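Local coordinates for mandelate racemase/muconate lactonizing enzyme-like protein (Roseovarius sp. TM1035, PDB 3RCY) that belongs to the mandelate racemase/muconate lactonizing enzyme family of the enolase superfamily and probably catalyses a magnesium-dependent reaction on a carboxylate substrate, at residues T36-C41 against V370-A375; E261-T264 against E268-P271. All coordinates share one frame; numbering follows the deposited sequence.

Overall arrangement
Contact 1 and contact 2 sample different parts of an enolase-superfamily chain, with centres about 27 Å apart and nearest atoms about 10 Å apart. Contact 1 is partly buried, its centre about 18 Å from that of the chain; it ties strand 36-41 of the N-terminal three-stranded sheet to residues 370-375 late in the chain, through an aromatic face and without a hydrogen bond between the segments. Contact 2 is fully buried, its centre about 13 Å from that of the chain, and local: the loop after barrel strand 257-259 meets helix 266-274. Its chemistry is more polar, combining a backbone-to-carboxylate bond with a neighbouring metal site, a bound sugar and a second subunit.

Contact 1 of 2, residues T36-C41 against V370-A375; sequences TGWGEC and VDEALA
Val-370 rests its CB and both methyls on one face of the Trp-38 indole, the two side chains approaching from opposite directions. Val-370 CB sits over the middle of the ring system, 3.7 Å from Trp-38 CE2, and the two methyls share the face between them. Val-370 CG1 stands 3.7 Å from the centroid of the Trp-38 six-membered ring and only 2° off the ring normal, a clear CH-pi contact. Val-370 CG2 takes the pyrrole side, 3.6 Å from Trp-38 CG. This division follows from the valine torsion, which puts CG1 anti to the backbone N (chi1 175°) and CG2 anti to the carbonyl carbon. Trp-38 belongs to strand 36-41, an outermost strand of the three-stranded sheet in the N-terminal domain, whereas Val-370 precedes the short helix 372-376; the contact thus brings a late part of the chain back onto the N-terminal domain. Asp-371 is the N-cap of that helix: its OD1 accepts from Leu-374 N at 3.0 Å, from well above the carboxylate plane. Glu-372 crosses the indole at about a right angle and brings OE1 to its rim, in the ring plane and 3.6 Å from Trp-38 CZ2. The carboxylate is turned 72° from the ring. OE1 also forms a salt bridge with Lys-28 of the adjacent strand 24-31, and OE2 one with Arg-376, which would hold the acid beside the aromatic edge. With an alanine at Trp-38, the Val-370 methyls are likely to lose the surface beneath them, and the Glu-372 chain the ring edge it lies against. Asp-104 accepts a hydrogen bond from Trp-38 N, linking this position to helix 89-110.

Contact 2 of 2, residues E261-T264 against E268-P271; sequences ERLT and EFAP. With MG (magnesium ion), chain I; RIB (alpha-D-ribofuranose), chain M.
Leu-263 and Thr-264 meet Glu-268 and Phe-269 where the loop after strand 257-259 leads into helix 266-274. Glu-261, early in this loop, points away from the helix and binds the magnesium ion through OE1 at 2.2 Å; its OE2 accepts from water 1, itself a metal ligand. Three further waters and Glu-235 complete six-fold coordination. Arg-262 likewise points its CB away from the helix. Leu-263 turns toward it, setting CB over a face of the Phe-269 ring, 4.2 Å from its centroid and 27° off the normal. Leu-263 CD2 comes within 3.5 Å of ribose O2. Thr-264 supplies the polar link: its N donates to Glu-268 OE1 at 2.8 Å, reaching it from above the carboxylate plane (49°). With OG1 anti to the backbone N (chi1 -176°), the hydroxyl hydrogen-bonds to Arg-287 O, while Thr-264 CG2 lies 3.7 Å from Glu-268 OE1. Glu-268 OE1 also accepts a weak hydrogen bond from ribose O2 at 3.1 Å, and Glu-268 OE2 forms a salt bridge with Arg-86 of a second subunit. Loop amide, sugar hydroxyl and partner-subunit guanidinium thus converge on one buried carboxylate, and Arg-86 of that subunit is likely to offset its negative charge.

Contact 1 of 2, residues T36-C41 against V370-A375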
# COMPACT_ATOMS: atom_id res chain seq x y z
N THR A 36 13.16 -13.13 49.64
CA THR A 36 13.89 -13.71 48.52
C THR A 36 12.96 -13.96 47.34
O THR A 36 11.80 -14.31 47.52
CB THR A 36 14.59 -15.04 48.92
OG1 THR A 36 13.61 -15.98 49.37
CG2 THR A 36 15.62 -14.80 50.02
N GLY A 37 13.50 -13.77 46.14
CA GLY A 37 12.77 -14.02 44.90
C GLY A 37 13.64 -14.78 43.93
O GLY A 37 14.86 -14.58 43.87
N TRP A 38 13.01 -15.66 43.15
CA TRP A 38 13.71 -16.47 42.17
C TRP A 38 13.27 -16.13 40.75
O TRP A 38 12.09 -15.88 40.50
CB TRP A 38 13.49 -17.96 42.43
CG TRP A 38 14.24 -18.48 43.63
CD1 TRP A 38 13.82 -18.46 44.94
CD2 TRP A 38 15.53 -19.12 43.64
NE1 TRP A 38 14.77 -19.04 45.75
CE2 TRP A 38 15.83 -19.45 44.98
CE3 TRP A 38 16.46 -19.43 42.64
CZ2 TRP A 38 17.02 -20.09 45.35
CZ3 TRP A 38 17.65 -20.07 43.01
CH2 TRP A 38 17.91 -20.39 44.36
N GLY A 39 14.23 -16.13 39.84
CA GLY A 39 14.00 -15.85 38.44
C GLY A 39 14.84 -16.77 37.59
O GLY A 39 15.65 -17.56 38.12
N GLU A 40 14.66 -16.69 36.28
CA GLU A 40 15.42 -17.54 35.37
C GLU A 40 15.75 -16.77 34.09
O GLU A 40 14.87 -16.16 33.49
CB GLU A 40 14.64 -18.82 35.06
CG GLU A 40 15.34 -19.76 34.09
CD GLU A 40 14.77 -21.17 34.08
OE1 GLU A 40 13.82 -21.47 34.85
OE2 GLU A 40 15.29 -21.98 33.27
N CYS A 41 17.03 -16.76 33.72
CA CYS A 41 17.47 -16.09 32.49
C CYS A 41 17.52 -17.07 31.33
O CYS A 41 17.90 -18.23 31.49
CB CYS A 41 18.85 -15.45 32.67
SG CYS A 41 18.90 -14.20 33.97
N VAL A 370 11.90 -23.21 45.66
CA VAL A 370 13.03 -23.66 44.86
C VAL A 370 13.96 -24.50 45.73
O VAL A 370 14.37 -24.08 46.82
CB VAL A 370 13.78 -22.49 44.20
CG1 VAL A 370 15.03 -22.99 43.47
CG2 VAL A 370 12.87 -21.77 43.21
N ASP A 371 14.26 -25.71 45.26
CA ASP A 371 15.23 -26.55 45.95
C ASP A 371 16.64 -26.11 45.57
O ASP A 371 17.25 -26.65 44.64
CB ASP A 371 14.99 -28.03 45.65
CG ASP A 371 15.72 -28.93 46.62
OD1 ASP A 371 16.78 -28.52 47.15
OD2 ASP A 371 15.24 -30.04 46.87
N GLU A 372 17.15 -25.13 46.32
CA GLU A 372 18.47 -24.58 46.07
C GLU A 372 19.58 -25.63 46.19
O GLU A 372 20.49 -25.67 45.37
CB GLU A 372 18.76 -23.39 47.00
CG GLU A 372 20.09 -22.71 46.69
CD GLU A 372 20.30 -21.43 47.47
OE1 GLU A 372 19.31 -20.86 47.97
OE2 GLU A 372 21.47 -21.00 47.57
N ALA A 373 19.48 -26.48 47.21
CA ALA A 373 20.47 -27.54 47.43
C ALA A 373 20.56 -28.49 46.23
O ALA A 373 21.65 -28.86 45.80
CB ALA A 373 20.17 -28.31 48.73
N LEU A 374 19.41 -28.88 45.68
CA LEU A 374 19.36 -29.73 44.49
C LEU A 374 20.02 -29.06 43.27
O LEU A 374 20.80 -29.70 42.56
CB LEU A 374 17.92 -30.14 44.16
CG LEU A 374 17.70 -31.04 42.94
CD1 LEU A 374 18.29 -32.44 43.15
CD2 LEU A 374 16.21 -31.13 42.63
N ALA A 375 19.71 -27.79 43.04
CA ALA A 375 20.33 -27.04 41.93
C ALA A 375 21.85 -26.99 42.07
O ALA A 375 22.57 -27.21 41.10
CB ALA A 375 19.75 -25.63 41.83

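Contact 2 of 2, residues E261-T264 against E268-P271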
# COMPACT_ATOMS: atom_id res chain seq x y z
N GLU A 261 10.09 -17.10 20.33
CA GLU A 261 11.03 -17.57 21.35
C GLU A 261 12.43 -16.96 21.23
O GLU A 261 13.17 -16.93 22.21
CB GLU A 261 11.13 -19.10 21.35
CG GLU A 261 11.96 -19.68 20.22
CD GLU A 261 11.82 -21.18 20.16
OE1 GLU A 261 10.69 -21.65 19.85
OE2 GLU A 261 12.81 -21.89 20.43
N ARG A 262 12.77 -16.46 20.04
CA ARG A 262 14.09 -15.86 19.82
C ARG A 262 14.01 -14.34 19.67
O ARG A 262 15.00 -13.69 19.30
CB ARG A 262 14.75 -16.51 18.61
CG ARG A 262 15.16 -17.96 18.90
CD ARG A 262 15.94 -18.56 17.78
NE ARG A 262 15.07 -19.15 16.77
CZ ARG A 262 15.50 -19.63 15.60
NH1 ARG A 262 16.79 -19.57 15.28
NH2 ARG A 262 14.64 -20.18 14.76
N LEU A 263 12.84 -13.79 19.98
CA LEU A 263 12.60 -12.35 19.90
C LEU A 263 12.64 -11.72 21.29
O LEU A 263 12.48 -12.41 22.31
CB LEU A 263 11.25 -12.06 19.23
CG LEU A 263 11.07 -12.58 17.80
CD1 LEU A 263 9.76 -12.03 17.18
CD2 LEU A 263 12.27 -12.23 16.89
N THR A 264 12.84 -10.41 21.33
CA THR A 264 12.96 -9.75 22.62
C THR A 264 12.41 -8.33 22.64
O THR A 264 12.70 -7.53 21.74
CB THR A 264 14.41 -9.78 23.15
OG1 THR A 264 14.45 -9.21 24.46
CG2 THR A 264 15.37 -9.02 22.23
N GLU A 268 10.28 -5.62 19.25
CA GLU A 268 10.37 -6.69 18.24
C GLU A 268 9.04 -7.39 18.02
O GLU A 268 8.74 -7.81 16.90
CB GLU A 268 11.46 -7.70 18.61
CG GLU A 268 12.85 -7.12 18.40
CD GLU A 268 13.99 -8.10 18.68
OE1 GLU A 268 13.75 -9.30 18.95
OE2 GLU A 268 15.15 -7.64 18.62
N PHE A 269 8.23 -7.52 19.07
CA PHE A 269 6.93 -8.17 18.92
C PHE A 269 5.92 -7.31 18.18
O PHE A 269 5.10 -7.83 17.42
CB PHE A 269 6.39 -8.64 20.27
CG PHE A 269 7.00 -9.92 20.74
CD1 PHE A 269 6.57 -11.14 20.22
CD2 PHE A 269 8.05 -9.90 21.66
CE1 PHE A 269 7.17 -12.34 20.63
CE2 PHE A 269 8.65 -11.09 22.09
CZ PHE A 269 8.21 -12.31 21.57
N ALA A 270 6.00 -5.99 18.37
CA ALA A 270 5.07 -5.08 17.71
C ALA A 270 5.08 -5.19 16.17
O ALA A 270 4.01 -5.32 15.57
CB ALA A 270 5.31 -3.63 18.16
N PRO A 271 6.27 -5.15 15.53
CA PRO A 271 6.32 -5.31 14.08
C PRO A 271 5.82 -6.67 13.57
O PRO A 271 5.24 -6.74 12.49
CB PRO A 271 7.81 -5.14 13.75
CG PRO A 271 8.33 -4.28 14.86
CD PRO A 271 7.59 -4.77 16.07
MG MG I . 10.04 -23.65 19.31
O5 RIB M . 16.52 -7.63 12.09
C5 RIB M . 15.19 -7.21 12.42
C4 RIB M . 14.83 -7.80 13.77
O4 RIB M . 13.42 -8.02 13.86
C3 RIB M . 15.47 -9.16 13.97
O3 RIB M . 16.64 -9.03 14.74
C2 RIB M . 14.46 -9.96 14.74
O2 RIB M . 14.81 -9.96 16.12
C1 RIB M . 13.14 -9.24 14.55
O1 RIB M . 12.24 -10.06 13.80
O HOH W 1 12.26 -24.16 19.56
O HOH W 2 9.52 -25.58 18.31
O HOH W 3 9.64 -24.65 21.39
O HOH W 4 11.02 -23.18 17.25